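Local structure of lovastatin nonaketide synthase mokA (6AD3) at residues Pro327-Tyr335 with Phe433-Gln441. The protein makes, as a nonaketide synthase, the polyketide of monacolin K (lovastatin) from malonyl-CoA, and is represented here by its condensation domain. The protein carries 1 engineered substitution. Numbering follows the deposited sequence.
Sequences PMQFYLAAY and FQAVFDYKQ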
ATOM      1  N   PRO A 327      15.893   0.128  10.909  1.00 18.77           N
ATOM      2  CA  PRO A 327      14.954   1.168  11.329  1.00 17.58           C
ATOM      3  C   PRO A 327      13.496   0.714  11.128  1.00 16.37           C
ATOM      4  O   PRO A 327      12.662   0.968  11.972  1.00 15.86           O
ATOM      5  CB  PRO A 327      15.299   2.335  10.396  1.00 19.70           C
ATOM      6  CG  PRO A 327      16.797   2.182  10.220  1.00 19.40           C
ATOM      7  CD  PRO A 327      17.011   0.678  10.117  1.00 19.56           C
ATOM      8  N   MET A 328      13.203   0.039  10.029  1.00 16.16           N
ATOM      9  CA  MET A 328      11.835  -0.473   9.829  1.00 16.73           C
ATOM     10  C   MET A 328      11.349  -1.266  11.021  1.00 18.17           C
ATOM     11  O   MET A 328      10.236  -1.047  11.513  1.00 16.72           O
ATOM     12  CB  MET A 328      11.730  -1.353   8.590  1.00 17.52           C
ATOM     13  CG  MET A 328      10.277  -1.767   8.301  1.00 18.17           C
ATOM     14  SD  MET A 328       9.744  -3.275   9.171  1.00 22.15           S
ATOM     15  CE  MET A 328      10.149  -4.522   7.950  1.00 24.17           C
ATOM     16  N   GLN A 329      12.211  -2.125  11.549  1.00 16.46           N
ATOM     17  CA  GLN A 329      11.818  -2.966  12.657  1.00 16.70           C
ATOM     18  C   GLN A 329      11.608  -2.174  13.930  1.00 17.06           C
ATOM     19  O   GLN A 329      10.730  -2.490  14.700  1.00 15.15           O
ATOM     20  CB  GLN A 329      12.824  -4.062  12.873  1.00 16.72           C
ATOM     21  CG  GLN A 329      12.829  -5.070  11.743  1.00 18.26           C
ATOM     22  CD  GLN A 329      14.171  -5.796  11.580  1.00 20.45           C
ATOM     23  OE1 GLN A 329      15.151  -5.509  12.271  1.00 20.63           O
ATOM     24  NE2 GLN A 329      14.250  -6.613  10.552  1.00 20.14           N
ATOM     25  N   PHE A 330      12.355  -1.086  14.081  1.00 16.00           N
ATOM     26  CA  PHE A 330      12.159  -0.153  15.208  1.00 17.09           C
ATOM     27  C   PHE A 330      10.784   0.554  15.103  1.00 14.28           C
ATOM     28  O   PHE A 330       9.977   0.569  16.067  1.00 15.47           O
ATOM     29  CB  PHE A 330      13.303   0.900  15.219  1.00 16.63           C
ATOM     30  CG  PHE A 330      13.421   1.684  16.529  1.00 16.72           C
ATOM     31  CD1 PHE A 330      12.425   2.597  16.916  1.00 16.96           C
ATOM     32  CD2 PHE A 330      14.550   1.598  17.292  1.00 17.71           C
ATOM     33  CE1 PHE A 330      12.575   3.365  18.057  1.00 17.76           C
ATOM     34  CE2 PHE A 330      14.677   2.322  18.442  1.00 17.64           C
ATOM     35  CZ  PHE A 330      13.696   3.197  18.844  1.00 18.35           C
ATOM     36  N   TYR A 331      10.464   1.055  13.912  1.00 13.96           N
ATOM     37  CA  TYR A 331       9.203   1.732  13.725  1.00 13.66           C
ATOM     38  C   TYR A 331       8.025   0.733  13.990  1.00 14.14           C
ATOM     39  O   TYR A 331       7.002   1.097  14.580  1.00 14.27           O
ATOM     40  CB  TYR A 331       9.137   2.340  12.320  1.00 14.58           C
ATOM     41  CG  TYR A 331      10.052   3.506  12.123  1.00 13.89           C
ATOM     42  CD1 TYR A 331       9.810   4.703  12.776  1.00 16.55           C
ATOM     43  CD2 TYR A 331      11.150   3.451  11.238  1.00 15.68           C
ATOM     44  CE1 TYR A 331      10.678   5.767  12.661  1.00 17.89           C
ATOM     45  CE2 TYR A 331      12.002   4.539  11.085  1.00 17.29           C
ATOM     46  CZ  TYR A 331      11.714   5.725  11.765  1.00 17.42           C
ATOM     47  OH  TYR A 331      12.547   6.839  11.698  1.00 15.69           O
ATOM     48  N   LEU A 332       8.188  -0.513  13.534  1.00 14.13           N
ATOM     49  CA  LEU A 332       7.136  -1.530  13.666  1.00 13.07           C
ATOM     50  C   LEU A 332       6.969  -1.907  15.141  1.00 16.01           C
ATOM     51  O   LEU A 332       5.867  -1.959  15.661  1.00 14.95           O
ATOM     52  CB  LEU A 332       7.507  -2.759  12.851  1.00 14.97           C
ATOM     53  CG  LEU A 332       6.596  -3.977  13.118  1.00 14.18           C
ATOM     54  CD1 LEU A 332       5.154  -3.691  12.751  1.00 14.66           C
ATOM     55  CD2 LEU A 332       7.104  -5.171  12.350  1.00 16.17           C
ATOM     56  N   ALA A 333       8.089  -2.109  15.821  1.00 15.85           N
ATOM     57  CA  ALA A 333       8.047  -2.442  17.217  1.00 14.66           C
ATOM     58  C   ALA A 333       7.381  -1.353  18.047  1.00 14.37           C
ATOM     59  O   ALA A 333       6.607  -1.652  18.928  1.00 14.27           O
ATOM     60  CB  ALA A 333       9.468  -2.756  17.749  1.00 16.00           C
ATOM     61  N   ALA A 334       7.701  -0.090  17.764  1.00 14.18           N
ATOM     62  CA  ALA A 334       7.142   1.009  18.471  1.00 16.10           C
ATOM     63  C   ALA A 334       5.626   1.151  18.174  1.00 15.82           C
ATOM     64  O   ALA A 334       4.826   1.462  19.057  1.00 14.98           O
ATOM     65  CB  ALA A 334       7.906   2.280  18.120  1.00 17.82           C
ATOM     66  N   TYR A 335       5.239   0.868  16.940  1.00 14.06           N
ATOM     67  CA  TYR A 335       3.834   0.884  16.544  1.00 14.22           C
ATOM     68  C   TYR A 335       3.064  -0.174  17.318  1.00 14.40           C
ATOM     69  O   TYR A 335       1.990   0.105  17.869  1.00 15.27           O
ATOM     70  CB  TYR A 335       3.737   0.645  15.042  1.00 14.74           C
ATOM     71  CG  TYR A 335       2.356   0.548  14.470  1.00 13.22           C
ATOM     72  CD1 TYR A 335       1.492   1.605  14.541  1.00 13.49           C
ATOM     73  CD2 TYR A 335       2.069  -0.442  13.558  1.00 14.22           C
ATOM     74  CE1 TYR A 335       0.289   1.587  13.838  1.00 13.52           C
ATOM     75  CE2 TYR A 335       0.874  -0.464  12.853  1.00 13.64           C
ATOM     76  CZ  TYR A 335      -0.017   0.538  13.024  1.00 15.49           C
ATOM     77  OH  TYR A 335      -1.214   0.520  12.299  1.00 14.76           O
ATOM     78  N   PHE A 433      -6.697  -9.369  10.723  1.00 16.10           N
ATOM     79  CA  PHE A 433      -5.960  -8.275  11.345  1.00 14.27           C
ATOM     80  C   PHE A 433      -6.638  -6.960  11.046  1.00 14.93           C
ATOM     81  O   PHE A 433      -7.221  -6.806   9.969  1.00 13.63           O
ATOM     82  CB  PHE A 433      -4.488  -8.239  10.873  1.00 14.33           C
ATOM     83  CG  PHE A 433      -4.308  -8.276   9.370  1.00 12.71           C
ATOM     84  CD1 PHE A 433      -4.395  -9.480   8.669  1.00 14.56           C
ATOM     85  CD2 PHE A 433      -4.077  -7.103   8.633  1.00 12.93           C
ATOM     86  CE1 PHE A 433      -4.244  -9.518   7.293  1.00 15.43           C
ATOM     87  CE2 PHE A 433      -3.952  -7.149   7.264  1.00 14.05           C
ATOM     88  CZ  PHE A 433      -4.033  -8.354   6.584  1.00 14.77           C
ATOM     89  N   GLN A 434      -6.523  -6.004  11.982  1.00 14.03           N
ATOM     90  CA  GLN A 434      -7.250  -4.732  11.869  1.00 13.87           C
ATOM     91  C   GLN A 434      -6.296  -3.535  11.887  1.00 16.99           C
ATOM     92  O   GLN A 434      -6.728  -2.404  11.768  1.00 15.38           O
ATOM     93  CB  GLN A 434      -8.275  -4.579  12.996  1.00 14.44           C
ATOM     94  CG  GLN A 434      -9.367  -5.648  12.950  1.00 15.11           C
ATOM     95  CD  GLN A 434      -8.942  -7.007  13.485  1.00 16.85           C
ATOM     96  OE1 GLN A 434      -8.329  -7.133  14.560  1.00 16.85           O
ATOM     97  NE2 GLN A 434      -9.274  -8.045  12.736  1.00 17.37           N
ATOM     98  N   ALA A 435      -5.014  -3.820  11.979  1.00 14.83           N
ATOM     99  CA  ALA A 435      -3.963  -2.824  11.891  1.00 13.97           C
ATOM    100  C   ALA A 435      -2.989  -3.199  10.771  1.00 15.06           C
ATOM    101  O   ALA A 435      -2.611  -4.371  10.619  1.00 12.07           O
ATOM    102  CB  ALA A 435      -3.195  -2.774  13.204  1.00 14.74           C
ATOM    103  N   VAL A 436      -2.491  -2.182  10.070  1.00 13.49           N
ATOM    104  CA  VAL A 436      -1.480  -2.375   9.027  1.00 14.00           C
ATOM    105  C   VAL A 436      -0.322  -1.412   9.256  1.00 15.00           C
ATOM    106  O   VAL A 436      -0.531  -0.266   9.663  1.00 13.84           O
ATOM    107  CB  VAL A 436      -2.089  -2.157   7.620  1.00 14.41           C
ATOM    108  CG1 VAL A 436      -1.017  -1.997   6.534  1.00 13.90           C
ATOM    109  CG2 VAL A 436      -3.032  -3.298   7.261  1.00 13.56           C
ATOM    110  N   PHE A 437       0.872  -1.871   8.868  1.00 12.24           N
ATOM    111  CA  PHE A 437       2.092  -1.108   8.873  1.00 13.14           C
ATOM    112  C   PHE A 437       2.744  -1.223   7.495  1.00 12.23           C
ATOM    113  O   PHE A 437       3.039  -2.329   7.011  1.00 14.11           O
ATOM    114  CB  PHE A 437       3.056  -1.642   9.937  1.00 12.87           C
ATOM    115  CG  PHE A 437       4.387  -0.885   9.997  1.00 13.97           C
ATOM    116  CD1 PHE A 437       4.428   0.410  10.459  1.00 19.68           C
ATOM    117  CD2 PHE A 437       5.566  -1.451   9.550  1.00 15.00           C
ATOM    118  CE1 PHE A 437       5.618   1.124  10.509  1.00 22.57           C
ATOM    119  CE2 PHE A 437       6.779  -0.772   9.689  1.00 14.57           C
ATOM    120  CZ  PHE A 437       6.801   0.515  10.143  1.00 16.99           C
ATOM    121  N   ASP A 438       2.994  -0.090   6.864  1.00 12.35           N
ATOM    122  CA  ASP A 438       3.557  -0.069   5.506  1.00 12.67           C
ATOM    123  C   ASP A 438       4.710   0.905   5.460  1.00 12.78           C
ATOM    124  O   ASP A 438       4.515   2.128   5.563  1.00 14.45           O
ATOM    125  CB  ASP A 438       2.470   0.325   4.498  1.00 14.48           C
ATOM    126  CG  ASP A 438       2.961   0.323   3.034  1.00 15.66           C
ATOM    127  OD1 ASP A 438       4.171   0.338   2.827  1.00 15.65           O
ATOM    128  OD2 ASP A 438       2.100   0.168   2.126  1.00 20.29           O
ATOM    129  N   TYR A 439       5.927   0.358   5.325  1.00 12.54           N
ATOM    130  CA  TYR A 439       7.151   1.157   5.359  1.00 14.07           C
ATOM    131  C   TYR A 439       7.889   0.976   4.033  1.00 15.63           C
ATOM    132  O   TYR A 439       8.031  -0.144   3.531  1.00 15.24           O
ATOM    133  CB  TYR A 439       8.038   0.676   6.509  1.00 16.08           C
ATOM    134  CG  TYR A 439       9.467   1.168   6.497  1.00 13.73           C
ATOM    135  CD1 TYR A 439      10.423   0.587   5.676  1.00 17.37           C
ATOM    136  CD2 TYR A 439       9.852   2.210   7.308  1.00 17.29           C
ATOM    137  CE1 TYR A 439      11.747   1.004   5.701  1.00 16.58           C
ATOM    138  CE2 TYR A 439      11.192   2.604   7.378  1.00 19.24           C
ATOM    139  CZ  TYR A 439      12.130   1.960   6.583  1.00 17.69           C
ATOM    140  OH  TYR A 439      13.445   2.425   6.572  1.00 20.55           O
ATOM    141  N   LYS A 440       8.280   2.085   3.459  1.00 14.11           N
ATOM    142  CA  LYS A 440       9.129   2.082   2.267  1.00 17.72           C
ATOM    143  C   LYS A 440      10.297   3.070   2.364  1.00 20.03           C
ATOM    144  O   LYS A 440      10.231   4.066   3.093  1.00 19.81           O
ATOM    145  CB  LYS A 440       8.280   2.340   1.033  1.00 17.96           C
ATOM    146  CG  LYS A 440       7.915   3.798   0.833  1.00 20.44           C
ATOM    147  CD  LYS A 440       7.057   3.989  -0.400  1.00 27.37           C
ATOM    148  CE  LYS A 440       6.707   5.478  -0.513  1.00 28.28           C
ATOM    149  NZ  LYS A 440       5.936   5.787  -1.710  1.00 32.70           N
ATOM    150  N   GLN A 441      11.419   2.709   1.703  1.00 18.10           N
ATOM    151  CA  GLN A 441      12.677   3.438   1.806  1.00 22.95           C
ATOM    152  C   GLN A 441      13.209   4.029   0.489  1.00 28.21           C
ATOM    153  O   GLN A 441      14.269   4.609   0.474  1.00 29.14           O
ATOM    154  CB  GLN A 441      13.736   2.458   2.299  1.00 27.10           C
ATOM    155  CG  GLN A 441      14.247   2.711   3.653  1.00 35.78           C
ATOM    156  CD  GLN A 441      15.426   1.784   3.965  1.00 32.51           C
ATOM    157  OE1 GLN A 441      16.421   2.212   4.495  1.00 47.40           O
ATOM    158  NE2 GLN A 441      15.304   0.515   3.590  1.00 36.13           N
TER
HETATM  159  O   HOH W   1      14.752  -0.079   7.397  1.00 17.55           O
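Phe437 and Tyr439 both hold CG anti to the backbone N (chi1 180° and 166°), which sends their rings from one side of strand 435-440 to the helical turn Met328-Leu332. Met328, kinked about its CB-CG and CG-SD bonds, lies over the Tyr439 ring and against the edge of the Phe437 ring. Its CB sits over the centre of the Tyr439 ring, 3.7 Å from the centroid, and CG, over the same face, is 3.5 Å from Tyr439 CD1. That CG also meets the edge of Phe437, where Met328 SD adds a Met-aromatic contact. Leu332 lies over one face of Phe437, its CA toward the rim and its CB in an off-centre CH-pi contact, 3.8 Å from Phe437 CE2, while Tyr331 CB packs 3.7 Å from Phe437 CZ. Farther along the helix, the side chains of Tyr335 and Phe437 lie alongside, pointing opposite ways, their rings oblique at 37°, and Tyr335 OH gives a weak hydrogen bond to Val436 O (2.8 Å). At the other end a water bridges helix and strand, accepting from Met328 N and donating to Tyr439 OH (2.9 Å), a hydroxyl also hydrogen-bonded to Asp474. Leu332 also touches Val397 of helix 386-401. The axes of segments 327-335 and 435-440 run nearly antiparallel and come within 9.6 Å; this is helix-on-sheet packing in the C-terminal half of a condensation domain, where helix 327-343 lies against the mixed sheet containing strand 435-440.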